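Local coordinates for UDP-N-acetylmuramate--L-alanine ligase (Thermotoga maritima, PDB 1J6U), which catalyses the ATP-dependent joining of L-alanine to UDP-N-acetylmuramate, an early cytoplasmic step of peptidoglycan synthesis in cell wall formation, at residues A[13-18]-A[74-79]; A[113-118]-A[163-168]; A[236-241]-A[278-283]; A[313-318]-A[325-330]; A[381-386]-A[415-420]. All coordinates share one frame; numbering follows the deposited sequence.

Contact 1. Residues A[13-18]-A[74-79]; sequences MKIHFV and LVIKTP
Two neighbouring strands in the interior of the Rossmann-like N-terminal sheet, 14-18 and 74-77, pair in parallel, with Ile15 beside Leu74 and Val18 beside Lys77. Four backbone bonds hold them, and the straightest runs from Val18 N to Ile76 O (2.8 Å). On one face of the sheet, Ile15, Phe17, Leu74 and Ile76 form an apolar layer. The CD1 methyl of Ile76 is its meeting point, 3.5 Å from Phe17 CE2 and 3.7 Å from Ile15 CG2. Phe17 carries CG opposite its carbonyl carbon (chi1 -68°), a turn that lays the ring alongside the Ile76 side chain, pointing the same way. Met25 and Ala29 of helix 23-34 cover the same phenyl group, and Tyr104 packs on Ile76. Trimming Phe17 to an alanine would probably open a gap beneath helix 23-34 and deprive Ile76 CD1 of its aromatic neighbour. On the other face, His16 CB meets Val75 CG2 at 3.9 Å, and Val18 CG2 lies 4.0 Å from Val75 CG1. The imidazole of His16 is gripped at both nitrogens, ND1 by Tyr40 and NE2 by Glu87, which fixes its rotation. Beyond strand 14-18 the chain has a glycine-rich pattern resembling a Rossmann turn. Thr78 touches that turn, its CG2 also lying 3.6 Å from Val18 O.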
# COMPACT_ATOMS: atom_id res chain seq x y z
N MSE A 13 17.65 24.22 3.48
CA MSE A 13 18.08 23.43 4.64
C MSE A 13 18.69 22.06 4.36
O MSE A 13 18.51 21.49 3.29
CB MSE A 13 16.87 23.26 5.58
N LYS A 14 19.45 21.53 5.32
CA LYS A 14 20.04 20.20 5.21
C LYS A 14 19.22 19.34 6.17
O LYS A 14 19.16 19.65 7.35
CB LYS A 14 21.48 20.18 5.66
CG LYS A 14 22.16 18.85 5.41
CD LYS A 14 23.58 18.95 5.87
CE LYS A 14 24.59 18.30 4.94
NZ LYS A 14 25.98 18.72 5.40
N ILE A 15 18.60 18.28 5.66
CA ILE A 15 17.74 17.43 6.48
C ILE A 15 18.24 16.00 6.58
O ILE A 15 18.63 15.38 5.59
CB ILE A 15 16.33 17.40 5.89
CG1 ILE A 15 15.86 18.83 5.63
CG2 ILE A 15 15.38 16.65 6.82
CD1 ILE A 15 14.59 18.94 4.76
N HIS A 16 18.22 15.51 7.81
CA HIS A 16 18.66 14.16 8.17
C HIS A 16 17.40 13.32 8.49
O HIS A 16 16.64 13.65 9.42
CB HIS A 16 19.58 14.26 9.38
CG HIS A 16 20.12 12.96 9.86
ND1 HIS A 16 21.42 12.82 10.31
CD2 HIS A 16 19.56 11.74 9.96
CE1 HIS A 16 21.63 11.56 10.65
NE2 HIS A 16 20.51 10.88 10.45
N PHE A 17 17.18 12.27 7.71
CA PHE A 17 16.03 11.38 7.87
C PHE A 17 16.45 10.07 8.51
O PHE A 17 17.16 9.24 7.90
CB PHE A 17 15.38 11.03 6.50
CG PHE A 17 14.68 12.19 5.83
CD1 PHE A 17 15.42 13.13 5.09
CD2 PHE A 17 13.30 12.36 5.95
CE1 PHE A 17 14.81 14.20 4.51
CE2 PHE A 17 12.67 13.43 5.37
CZ PHE A 17 13.43 14.36 4.65
N VAL A 18 15.99 9.85 9.73
CA VAL A 18 16.32 8.62 10.43
C VAL A 18 15.19 7.67 10.10
O VAL A 18 14.06 7.82 10.61
CB VAL A 18 16.41 8.88 11.95
CG1 VAL A 18 16.91 7.62 12.68
CG2 VAL A 18 17.35 10.04 12.18
N LEU A 74 18.13 20.01 10.33
CA LEU A 74 16.90 19.39 10.75
C LEU A 74 16.99 17.89 10.74
O LEU A 74 17.63 17.30 9.87
CB LEU A 74 15.80 19.87 9.80
CG LEU A 74 14.44 19.38 10.21
CD1 LEU A 74 14.15 19.96 11.61
CD2 LEU A 74 13.38 19.78 9.16
N VAL A 75 16.34 17.27 11.71
CA VAL A 75 16.35 15.83 11.78
C VAL A 75 14.91 15.36 11.82
O VAL A 75 14.14 15.84 12.66
CB VAL A 75 17.01 15.29 13.07
CG1 VAL A 75 16.58 13.83 13.28
CG2 VAL A 75 18.51 15.37 12.98
N ILE A 76 14.57 14.42 10.94
CA ILE A 76 13.22 13.87 10.93
C ILE A 76 13.28 12.39 11.26
O ILE A 76 14.16 11.66 10.76
CB ILE A 76 12.55 14.05 9.57
CG1 ILE A 76 12.56 15.52 9.19
CG2 ILE A 76 11.14 13.49 9.63
CD1 ILE A 76 11.98 15.78 7.86
N LYS A 77 12.34 11.93 12.08
CA LYS A 77 12.31 10.52 12.47
C LYS A 77 10.92 9.90 12.41
O LYS A 77 9.90 10.56 12.55
CB LYS A 77 12.86 10.36 13.90
CG LYS A 77 11.96 10.91 14.99
CD LYS A 77 12.70 10.98 16.32
CE LYS A 77 11.91 10.36 17.45
NZ LYS A 77 10.71 11.11 17.89
N THR A 78 10.89 8.60 12.19
CA THR A 78 9.63 7.87 12.13
C THR A 78 9.25 7.41 13.53
O THR A 78 10.09 7.28 14.42
CB THR A 78 9.78 6.65 11.28
OG1 THR A 78 10.39 5.60 12.06
CG2 THR A 78 10.65 6.99 10.07
N PRO A 79 7.97 7.09 13.74
CA PRO A 79 7.55 6.64 15.07
C PRO A 79 8.37 5.48 15.60
O PRO A 79 8.44 5.28 16.81
CB PRO A 79 6.08 6.26 14.87
CG PRO A 79 5.65 7.10 13.67
CD PRO A 79 6.86 7.03 12.77

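Contact 2. Residues A[113-118]-A[163-168]; sequences KKEEFA and NGPVVY
Strands 116-118 and 166-168 run parallel, 13° apart, and are joined by three backbone hydrogen bonds, of which Phe117 N to Val166 O is almost straight (2.8 Å). Tyr168 has CG between its backbone N and carbonyl carbon (chi1 60°), which swings the ring back across the neighbouring strand. Ala118 CA then lies over the centre of one ring face, and Ala118 CB is 3.5 Å from Tyr168 CE1. At the far end Tyr168 OH donates to Glu116 OE1 (2.7 Å), arriving from above the carboxylate plane. A phenylalanine in place of Tyr168 would probably leave Glu116 OE1 without this donor and the carboxylate freer to turn. Glu116 CG also rests on Val166 CG1 at 3.6 Å. Across the sheet, Phe117 CE1 approaches Pro165 CG at 3.5 Å, while Val132 and Leu136 of helix 125-138 cover this side. Just before the two strands begin, the extended Lys114 chain reaches over so that NZ donates to Gly164 O (2.8 Å), with Gly162 O as a further acceptor. These strands belong to the central sheet of the Mur ligase ATPase domain, where strand 116-120 leads directly into the P-loop, the predicted ATP-binding turn Gly121 to Thr127.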
# COMPACT_ATOMS: atom_id res chain seq x y z
N LYS A 113 0.24 24.65 0.51
CA LYS A 113 -0.95 25.49 0.30
C LYS A 113 -1.58 25.07 -1.04
O LYS A 113 -1.72 25.86 -1.98
CB LYS A 113 -0.54 26.98 0.30
N LYS A 114 -1.96 23.80 -1.13
CA LYS A 114 -2.53 23.27 -2.35
C LYS A 114 -3.85 22.55 -2.11
O LYS A 114 -4.25 22.37 -0.97
CB LYS A 114 -1.55 22.29 -2.97
CG LYS A 114 -0.46 22.90 -3.81
CD LYS A 114 0.31 21.73 -4.45
CE LYS A 114 1.27 22.12 -5.59
NZ LYS A 114 1.72 20.85 -6.26
N GLU A 115 -4.53 22.15 -3.18
CA GLU A 115 -5.78 21.43 -3.03
C GLU A 115 -5.36 20.03 -2.62
O GLU A 115 -4.52 19.41 -3.28
CB GLU A 115 -6.53 21.40 -4.36
CG GLU A 115 -7.90 20.73 -4.33
CD GLU A 115 -8.48 20.51 -5.74
OE1 GLU A 115 -7.76 20.73 -6.75
OE2 GLU A 115 -9.65 20.09 -5.84
N GLU A 116 -5.95 19.50 -1.57
CA GLU A 116 -5.56 18.18 -1.09
C GLU A 116 -6.51 16.99 -1.23
O GLU A 116 -7.65 17.04 -0.79
CB GLU A 116 -5.16 18.30 0.37
CG GLU A 116 -3.98 19.20 0.64
CD GLU A 116 -3.74 19.39 2.14
OE1 GLU A 116 -4.33 18.64 2.95
OE2 GLU A 116 -2.95 20.30 2.50
N PHE A 117 -5.99 15.91 -1.81
CA PHE A 117 -6.75 14.69 -1.93
C PHE A 117 -6.08 13.71 -0.95
O PHE A 117 -4.95 13.27 -1.15
CB PHE A 117 -6.66 14.11 -3.35
CG PHE A 117 -7.39 14.92 -4.40
CD1 PHE A 117 -6.84 16.11 -4.88
CD2 PHE A 117 -8.56 14.44 -4.98
CE1 PHE A 117 -7.44 16.80 -5.91
CE2 PHE A 117 -9.16 15.14 -6.02
CZ PHE A 117 -8.60 16.31 -6.48
N ALA A 118 -6.79 13.38 0.12
CA ALA A 118 -6.30 12.44 1.11
C ALA A 118 -7.10 11.14 1.11
O ALA A 118 -8.33 11.09 0.89
CB ALA A 118 -6.35 13.07 2.49
N ASN A 163 2.72 20.48 -10.04
CA ASN A 163 2.25 21.77 -9.53
C ASN A 163 0.73 21.77 -9.30
O ASN A 163 0.19 22.73 -8.77
CB ASN A 163 2.65 22.89 -10.49
CG ASN A 163 2.20 22.63 -11.90
OD1 ASN A 163 2.22 21.49 -12.35
ND2 ASN A 163 1.81 23.68 -12.62
N GLY A 164 0.07 20.68 -9.69
CA GLY A 164 -1.36 20.54 -9.49
C GLY A 164 -1.68 20.30 -8.04
O GLY A 164 -0.97 20.77 -7.16
N PRO A 165 -2.77 19.59 -7.72
CA PRO A 165 -3.06 19.37 -6.30
C PRO A 165 -2.11 18.30 -5.75
O PRO A 165 -1.32 17.70 -6.49
CB PRO A 165 -4.50 18.88 -6.31
CG PRO A 165 -4.52 18.01 -7.51
CD PRO A 165 -3.66 18.78 -8.57
N VAL A 166 -2.21 18.04 -4.46
CA VAL A 166 -1.39 17.02 -3.87
C VAL A 166 -2.29 15.87 -3.38
O VAL A 166 -3.35 16.09 -2.78
CB VAL A 166 -0.53 17.60 -2.72
CG1 VAL A 166 -1.40 18.37 -1.76
CG2 VAL A 166 0.19 16.46 -1.97
N VAL A 167 -1.86 14.65 -3.70
CA VAL A 167 -2.56 13.43 -3.34
C VAL A 167 -1.70 12.67 -2.33
O VAL A 167 -0.50 12.45 -2.57
CB VAL A 167 -2.74 12.47 -4.57
CG1 VAL A 167 -3.71 11.37 -4.24
CG2 VAL A 167 -3.19 13.24 -5.77
N TYR A 168 -2.30 12.23 -1.23
CA TYR A 168 -1.54 11.48 -0.25
C TYR A 168 -2.36 10.51 0.58
O TYR A 168 -3.59 10.55 0.64
CB TYR A 168 -0.79 12.42 0.67
CG TYR A 168 -1.70 13.35 1.41
CD1 TYR A 168 -2.17 13.02 2.69
CD2 TYR A 168 -2.09 14.58 0.85
CE1 TYR A 168 -3.02 13.88 3.40
CE2 TYR A 168 -2.94 15.46 1.54
CZ TYR A 168 -3.39 15.11 2.81
OH TYR A 168 -4.16 15.99 3.50

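Contact 3. Residues A[236-241]-A[278-283]; sequences FGVKKG and NVLNAL
Leu283 reaches from its helix into the start of the 236-241 loop, its CD1 methyl 3.5 Å from Phe236 CB and 3.4 Å from Gly237 O. Next to it, Leu280 CD1 meets Val238 CG2 at 3.9 Å, the two side chains crossing at about a right angle. The Phe236 ring also comes up to the helix backbone, with CD1 3.7 Å from Leu280 O. No hydrogen bond spans the two segments, so the fit rests on van der Waals contacts. Phe236 has CG between its backbone N and carbonyl carbon (chi1 61°), which brings the ring over toward the helix. On the loop side, a beta carbon at Gly237 would run into Lys240 O, the Glu224 carboxylate accepts from the backbone N of Val238 and of Lys240, fixing the turn, and Phe222 meets the Phe236 ring with the planes inclined by about 25°. Farther out, strand 243-250 packs on this flank of helix 276-291 through Leu245 against Leu280 and Tyr243 against Leu283. Asn278 and Asn281 of the same helix touch helix 125-138, which carries part of the predicted ATP site, and Val279 and Ala282 pack on strand 264-271.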
# COMPACT_ATOMS: atom_id res chain seq x y z
N PHE A 236 -20.13 4.50 -0.96
CA PHE A 236 -19.99 3.44 -1.95
C PHE A 236 -20.07 2.17 -1.12
O PHE A 236 -19.65 2.12 0.04
CB PHE A 236 -18.64 3.52 -2.72
CG PHE A 236 -17.43 3.38 -1.83
CD1 PHE A 236 -16.88 2.12 -1.58
CD2 PHE A 236 -16.93 4.47 -1.15
CE1 PHE A 236 -15.85 1.94 -0.63
CE2 PHE A 236 -15.91 4.32 -0.20
CZ PHE A 236 -15.36 3.05 0.07
N GLY A 237 -20.63 1.14 -1.73
CA GLY A 237 -20.81 -0.12 -1.08
C GLY A 237 -21.23 -1.08 -2.15
O GLY A 237 -21.23 -0.77 -3.34
N VAL A 238 -21.57 -2.28 -1.73
CA VAL A 238 -21.94 -3.27 -2.69
C VAL A 238 -23.44 -3.23 -2.87
O VAL A 238 -23.94 -3.03 -3.98
CB VAL A 238 -21.52 -4.66 -2.23
CG1 VAL A 238 -21.87 -5.65 -3.28
CG2 VAL A 238 -20.02 -4.68 -1.98
N LYS A 239 -24.15 -3.39 -1.76
CA LYS A 239 -25.59 -3.43 -1.84
C LYS A 239 -26.24 -2.15 -1.36
O LYS A 239 -27.36 -1.86 -1.73
CB LYS A 239 -26.12 -4.64 -1.07
CG LYS A 239 -25.74 -5.96 -1.71
N LYS A 240 -25.52 -1.37 -0.55
CA LYS A 240 -26.04 -0.10 -0.06
C LYS A 240 -25.00 0.99 -0.22
O LYS A 240 -23.79 0.72 -0.24
CB LYS A 240 -26.49 -0.20 1.40
CG LYS A 240 -25.44 -0.59 2.40
CD LYS A 240 -26.05 -0.67 3.79
CE LYS A 240 -25.05 -1.20 4.82
NZ LYS A 240 -25.58 -1.14 6.22
N GLY A 241 -25.48 2.23 -0.35
CA GLY A 241 -24.62 3.39 -0.51
C GLY A 241 -24.99 4.24 -1.70
O GLY A 241 -25.83 3.86 -2.50
N ASN A 278 -10.56 -4.31 -5.25
CA ASN A 278 -10.12 -3.22 -6.09
C ASN A 278 -11.33 -2.51 -6.74
O ASN A 278 -11.24 -1.33 -7.10
CB ASN A 278 -9.15 -3.72 -7.16
CG ASN A 278 -7.73 -3.74 -6.67
OD1 ASN A 278 -7.31 -2.88 -5.91
ND2 ASN A 278 -6.98 -4.72 -7.12
N VAL A 279 -12.45 -3.23 -6.89
CA VAL A 279 -13.65 -2.64 -7.44
C VAL A 279 -14.15 -1.63 -6.40
O VAL A 279 -14.48 -0.51 -6.74
CB VAL A 279 -14.72 -3.70 -7.70
CG1 VAL A 279 -16.00 -3.03 -8.11
CG2 VAL A 279 -14.26 -4.62 -8.84
N LEU A 280 -14.17 -2.03 -5.14
CA LEU A 280 -14.58 -1.13 -4.08
C LEU A 280 -13.67 0.09 -4.02
O LEU A 280 -14.14 1.20 -3.85
CB LEU A 280 -14.60 -1.88 -2.74
CG LEU A 280 -15.98 -2.34 -2.23
CD1 LEU A 280 -16.95 -2.62 -3.36
CD2 LEU A 280 -15.78 -3.58 -1.40
N ASN A 281 -12.37 -0.10 -4.21
CA ASN A 281 -11.43 1.01 -4.20
C ASN A 281 -11.70 1.92 -5.41
O ASN A 281 -11.52 3.13 -5.32
CB ASN A 281 -9.95 0.52 -4.29
CG ASN A 281 -9.52 -0.31 -3.09
OD1 ASN A 281 -10.01 -0.15 -1.97
ND2 ASN A 281 -8.56 -1.20 -3.33
N ALA A 282 -12.01 1.33 -6.55
CA ALA A 282 -12.30 2.10 -7.74
C ALA A 282 -13.64 2.84 -7.52
O ALA A 282 -13.75 4.01 -7.89
CB ALA A 282 -12.38 1.19 -8.91
N LEU A 283 -14.63 2.17 -6.92
CA LEU A 283 -15.92 2.76 -6.59
C LEU A 283 -15.68 4.03 -5.74
O LEU A 283 -16.23 5.09 -6.04
CB LEU A 283 -16.77 1.80 -5.77
CG LEU A 283 -18.11 1.27 -6.34
CD1 LEU A 283 -19.10 1.16 -5.21
CD2 LEU A 283 -18.67 2.18 -7.41

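Contact 4. Residues A[313-318]-A[325-330]; sequences FSIAFH and YVIDDY
His318 lies flat on Tyr325, the rings in an offset stack with centroids 3.8 Å apart and planes 9° from parallel. Imidazole CD2 sits over the middle of the phenol ring, and a water at the imidazole edge links His318 NE2 to Tyr325 OH, which Arg252 also bonds. Farther along this face, Ile315 CD1 wedges between Tyr325 CD2 and Ile327, tight against Ile327 CG1 at 3.4 Å. Ile327 holds CG2 anti to its backbone N (chi1 to CG1 -65°), which leaves that branch to cover the Phe313 ring (CH-pi, 4.0 Å from CG2 to the ring centroid), while its CD1 meets Phe313 CE2. The strands form a hairpin at the margin of the C-terminal domain's sheet, and two bulges interrupt its register: a G1 bulge where Phe313 and Ser314 face Asp328, and a classic one where Ala316 and Phe317 both donate to Val326 O. On the opposite face Phe317 CB fits beside Val326 CB. Asp329 OD2 receives Phe313 N on its anti lone pair (2.7 Å).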
# COMPACT_ATOMS: atom_id res chain seq x y z
N PHE A 313 -1.12 -7.75 -5.40
CA PHE A 313 -1.30 -8.70 -6.48
C PHE A 313 -0.57 -8.22 -7.74
O PHE A 313 -1.18 -8.18 -8.82
CB PHE A 313 -2.78 -8.91 -6.79
CG PHE A 313 -3.09 -10.24 -7.50
CD1 PHE A 313 -3.51 -11.36 -6.78
CD2 PHE A 313 -2.98 -10.36 -8.89
CE1 PHE A 313 -3.82 -12.58 -7.43
CE2 PHE A 313 -3.30 -11.57 -9.54
CZ PHE A 313 -3.72 -12.67 -8.80
N SER A 314 0.71 -7.84 -7.61
CA SER A 314 1.47 -7.39 -8.77
C SER A 314 2.18 -8.55 -9.49
O SER A 314 2.73 -9.46 -8.85
CB SER A 314 2.49 -6.30 -8.39
OG SER A 314 3.17 -6.61 -7.22
N ILE A 315 2.14 -8.52 -10.82
CA ILE A 315 2.76 -9.57 -11.60
C ILE A 315 4.20 -9.17 -11.73
O ILE A 315 4.52 -8.18 -12.38
CB ILE A 315 2.21 -9.69 -13.03
CG1 ILE A 315 0.70 -9.99 -13.01
CG2 ILE A 315 2.99 -10.75 -13.80
CD1 ILE A 315 0.35 -11.37 -12.79
N ALA A 316 5.07 -9.95 -11.10
CA ALA A 316 6.50 -9.68 -11.14
C ALA A 316 7.09 -10.27 -12.40
O ALA A 316 8.02 -9.73 -12.97
CB ALA A 316 7.15 -10.30 -9.91
N PHE A 317 6.51 -11.38 -12.86
CA PHE A 317 7.03 -12.03 -14.04
C PHE A 317 6.01 -12.93 -14.71
O PHE A 317 5.22 -13.64 -14.06
CB PHE A 317 8.26 -12.87 -13.65
CG PHE A 317 8.79 -13.68 -14.77
CD1 PHE A 317 9.59 -13.10 -15.76
CD2 PHE A 317 8.44 -15.01 -14.89
CE1 PHE A 317 10.03 -13.85 -16.85
CE2 PHE A 317 8.89 -15.77 -15.99
CZ PHE A 317 9.67 -15.20 -16.96
N HIS A 318 6.02 -12.92 -16.03
CA HIS A 318 5.10 -13.78 -16.74
C HIS A 318 5.78 -14.40 -17.93
O HIS A 318 6.38 -13.69 -18.72
CB HIS A 318 3.89 -13.00 -17.25
CG HIS A 318 2.98 -13.82 -18.11
ND1 HIS A 318 2.30 -13.29 -19.18
CD2 HIS A 318 2.68 -15.14 -18.09
CE1 HIS A 318 1.61 -14.24 -19.78
NE2 HIS A 318 1.83 -15.37 -19.13
N TYR A 325 3.47 -17.62 -14.04
CA TYR A 325 3.43 -16.29 -13.42
C TYR A 325 4.06 -16.26 -12.04
O TYR A 325 3.92 -17.20 -11.24
CB TYR A 325 1.97 -15.80 -13.25
CG TYR A 325 1.18 -15.60 -14.53
CD1 TYR A 325 0.67 -16.70 -15.20
CD2 TYR A 325 0.92 -14.31 -15.05
CE1 TYR A 325 -0.09 -16.54 -16.35
CE2 TYR A 325 0.15 -14.14 -16.22
CZ TYR A 325 -0.35 -15.27 -16.85
OH TYR A 325 -1.18 -15.20 -17.92
N VAL A 326 4.73 -15.17 -11.73
CA VAL A 326 5.26 -14.97 -10.39
C VAL A 326 4.54 -13.69 -9.95
O VAL A 326 4.68 -12.61 -10.56
CB VAL A 326 6.81 -14.77 -10.37
CG1 VAL A 326 7.25 -14.45 -8.96
CG2 VAL A 326 7.53 -16.06 -10.87
N ILE A 327 3.77 -13.81 -8.90
CA ILE A 327 2.99 -12.69 -8.39
C ILE A 327 3.36 -12.36 -6.94
O ILE A 327 3.56 -13.26 -6.11
CB ILE A 327 1.46 -13.02 -8.50
CG1 ILE A 327 1.07 -13.15 -9.98
CG2 ILE A 327 0.59 -11.91 -7.89
CD1 ILE A 327 -0.42 -13.45 -10.20
N ASP A 328 3.46 -11.06 -6.64
CA ASP A 328 3.76 -10.55 -5.29
C ASP A 328 2.56 -9.96 -4.56
O ASP A 328 1.81 -9.16 -5.12
CB ASP A 328 4.82 -9.46 -5.36
CG ASP A 328 6.15 -9.98 -5.84
OD1 ASP A 328 6.61 -10.96 -5.24
OD2 ASP A 328 6.73 -9.43 -6.80
N ASP A 329 2.37 -10.35 -3.32
CA ASP A 329 1.29 -9.79 -2.55
C ASP A 329 1.64 -9.70 -1.07
O ASP A 329 2.12 -10.66 -0.49
CB ASP A 329 0.01 -10.58 -2.70
CG ASP A 329 -1.20 -9.78 -2.24
OD1 ASP A 329 -1.64 -9.94 -1.07
OD2 ASP A 329 -1.68 -8.96 -3.05
N TYR A 330 1.37 -8.52 -0.52
CA TYR A 330 1.60 -8.13 0.86
C TYR A 330 0.80 -8.89 1.89
O TYR A 330 1.09 -8.79 3.06
CB TYR A 330 1.22 -6.66 1.02
CG TYR A 330 2.27 -5.80 1.62
CD1 TYR A 330 3.62 -6.06 1.38
CD2 TYR A 330 1.92 -4.67 2.36
CE1 TYR A 330 4.61 -5.20 1.85
CE2 TYR A 330 2.92 -3.79 2.83
CZ TYR A 330 4.26 -4.06 2.57
OH TYR A 330 5.26 -3.21 2.97
O HOH W 1 5.50 -7.41 -8.58
O HOH W 2 0.26 -17.37 -19.87

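Contact 5. Residues A[381-386]-A[415-420]; sequences EVVVTE and YFVEKL
Val384 and its flanking residues pair in parallel with Tyr415 to Val417 through three backbone hydrogen bonds. Tyr415 N donates to Val382 O (2.7 Å), Val384 N to Tyr415 O, and Val417 N to Val384 O (2.9 Å). Weaker CA-H...O contacts lie between them, such as Phe416 CA to Val384 O at 3.3 Å. The apolar contacts divide over the two faces of the sheet. On one, Val383 CG1 meets Val417 CG2 at 3.8 Å, and Leu423 covers both valines. On the other, Phe416 extends CG anti to its backbone N (chi1 177°), which sends the ring along the neighbouring chain. Its CE1 comes within 3.6 Å of Thr385 C, and Trp404 of helix 400-409 touches the same side chain. Among the charged groups, the bent chain of Glu386 crosses this ring obliquely, bringing OE1 to 3.4 Å from Phe416 CZ. Its other oxygen, OE2, accepts from the backbone N of Ser399 and of Gly400, where helix 400-409 begins. Glu418 forms a salt bridge with the adjacent Lys419, OE1 to NZ at 3.0 Å, which probably offsets the nearness of the Glu386 carboxylate to that of Glu418. Strand 381-384, helix 400-409 and strand 414-416 make a beta-alpha-beta crossover, typical of the Rossmann-like C-terminal domain of Mur ligases, and strand 414-416 is one of the two outermost strands of its sheet.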
# COMPACT_ATOMS: atom_id res chain seq x y z
N GLU A 381 -0.59 -25.89 -3.76
CA GLU A 381 0.60 -26.23 -3.03
C GLU A 381 0.88 -25.09 -2.11
O GLU A 381 0.72 -23.93 -2.50
CB GLU A 381 1.80 -26.37 -3.97
CG GLU A 381 1.56 -27.28 -5.14
CD GLU A 381 2.25 -28.60 -4.99
OE1 GLU A 381 1.68 -29.51 -4.32
OE2 GLU A 381 3.37 -28.72 -5.55
N VAL A 382 1.30 -25.40 -0.89
CA VAL A 382 1.70 -24.36 0.03
C VAL A 382 3.08 -24.59 0.63
O VAL A 382 3.36 -25.66 1.16
CB VAL A 382 0.75 -24.18 1.22
CG1 VAL A 382 1.17 -22.91 1.99
CG2 VAL A 382 -0.66 -24.09 0.77
N VAL A 383 3.94 -23.59 0.54
CA VAL A 383 5.26 -23.62 1.18
C VAL A 383 5.22 -22.49 2.22
O VAL A 383 5.06 -21.33 1.86
CB VAL A 383 6.43 -23.30 0.21
CG1 VAL A 383 7.75 -23.19 1.01
CG2 VAL A 383 6.58 -24.38 -0.84
N VAL A 384 5.33 -22.81 3.51
CA VAL A 384 5.32 -21.77 4.55
C VAL A 384 6.76 -21.58 5.03
O VAL A 384 7.49 -22.55 5.06
CB VAL A 384 4.56 -22.19 5.79
CG1 VAL A 384 4.46 -21.02 6.74
CG2 VAL A 384 3.19 -22.71 5.43
N THR A 385 7.15 -20.35 5.37
CA THR A 385 8.49 -20.11 5.91
C THR A 385 8.28 -19.66 7.33
O THR A 385 7.15 -19.53 7.79
CB THR A 385 9.26 -18.94 5.31
OG1 THR A 385 8.83 -18.67 3.99
CG2 THR A 385 10.74 -19.29 5.31
N GLU A 386 9.40 -19.41 8.00
CA GLU A 386 9.36 -18.96 9.36
C GLU A 386 8.84 -17.53 9.35
O GLU A 386 8.95 -16.85 8.32
CB GLU A 386 10.77 -19.00 9.96
CG GLU A 386 10.71 -18.87 11.45
CD GLU A 386 9.58 -19.73 12.02
OE1 GLU A 386 9.76 -20.96 12.06
OE2 GLU A 386 8.51 -19.18 12.39
N TYR A 415 4.44 -27.57 2.76
CA TYR A 415 5.81 -27.76 3.14
C TYR A 415 6.20 -26.59 4.01
O TYR A 415 5.61 -25.51 3.93
CB TYR A 415 6.74 -27.75 1.92
CG TYR A 415 6.37 -28.77 0.92
CD1 TYR A 415 5.46 -28.47 -0.08
CD2 TYR A 415 6.82 -30.08 1.04
CE1 TYR A 415 4.99 -29.46 -0.94
CE2 TYR A 415 6.36 -31.07 0.20
CZ TYR A 415 5.43 -30.75 -0.79
OH TYR A 415 4.90 -31.73 -1.58
N PHE A 416 7.21 -26.83 4.84
CA PHE A 416 7.75 -25.81 5.68
C PHE A 416 9.21 -25.69 5.31
O PHE A 416 9.89 -26.67 5.20
CB PHE A 416 7.64 -26.17 7.16
CG PHE A 416 8.26 -25.14 8.04
CD1 PHE A 416 7.59 -23.93 8.29
CD2 PHE A 416 9.57 -25.29 8.47
CE1 PHE A 416 8.25 -22.87 8.94
CE2 PHE A 416 10.24 -24.24 9.12
CZ PHE A 416 9.58 -23.03 9.35
N VAL A 417 9.68 -24.48 5.10
CA VAL A 417 11.07 -24.28 4.77
C VAL A 417 11.48 -23.14 5.65
O VAL A 417 11.04 -22.02 5.44
CB VAL A 417 11.23 -23.85 3.35
CG1 VAL A 417 12.68 -23.51 3.07
CG2 VAL A 417 10.73 -24.95 2.46
N GLU A 418 12.36 -23.39 6.61
CA GLU A 418 12.71 -22.32 7.52
C GLU A 418 13.71 -21.26 7.12
O GLU A 418 13.58 -20.13 7.57
CB GLU A 418 13.10 -22.89 8.88
CG GLU A 418 14.55 -23.22 9.02
CD GLU A 418 14.97 -23.17 10.46
OE1 GLU A 418 14.76 -22.10 11.09
OE2 GLU A 418 15.49 -24.19 10.95
N LYS A 419 14.71 -21.59 6.33
CA LYS A 419 15.68 -20.58 5.94
C LYS A 419 15.23 -19.83 4.67
O LYS A 419 15.04 -20.44 3.62
CB LYS A 419 17.05 -21.22 5.74
CG LYS A 419 17.88 -21.34 7.03
CD LYS A 419 17.03 -21.28 8.28
CE LYS A 419 17.87 -20.80 9.48
NZ LYS A 419 17.05 -20.22 10.60
N LEU A 420 15.07 -18.52 4.77
CA LEU A 420 14.61 -17.69 3.67
C LEU A 420 15.33 -17.89 2.32
O LEU A 420 14.68 -17.93 1.28
CB LEU A 420 14.66 -16.22 4.08
CG LEU A 420 13.71 -15.13 3.53
CD1 LEU A 420 14.35 -14.39 2.35
CD2 LEU A 420 12.32 -15.74 3.17

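The five contacts span the three domains of a Mur ligase. Contacts 1, 2 and 5 are all parallel strand pairs, but contact 1 lies inside the N-terminal sheet and is largely buried, contact 2 mixes a buried strand pair with a more open polar end, and contact 5 is at an outer edge with charged residues near its end. Contacts 4 and 5 share one sheet, at its two margins, their centres about 18 Å apart; contact 4 alone is antiparallel and bulged. Contact 3 differs in kind, a buried loop-to-helix packing without cross-segment hydrogen bonds. Its nearest atoms come within about 6 Å of contact 4, across the approach of central and C-terminal domains.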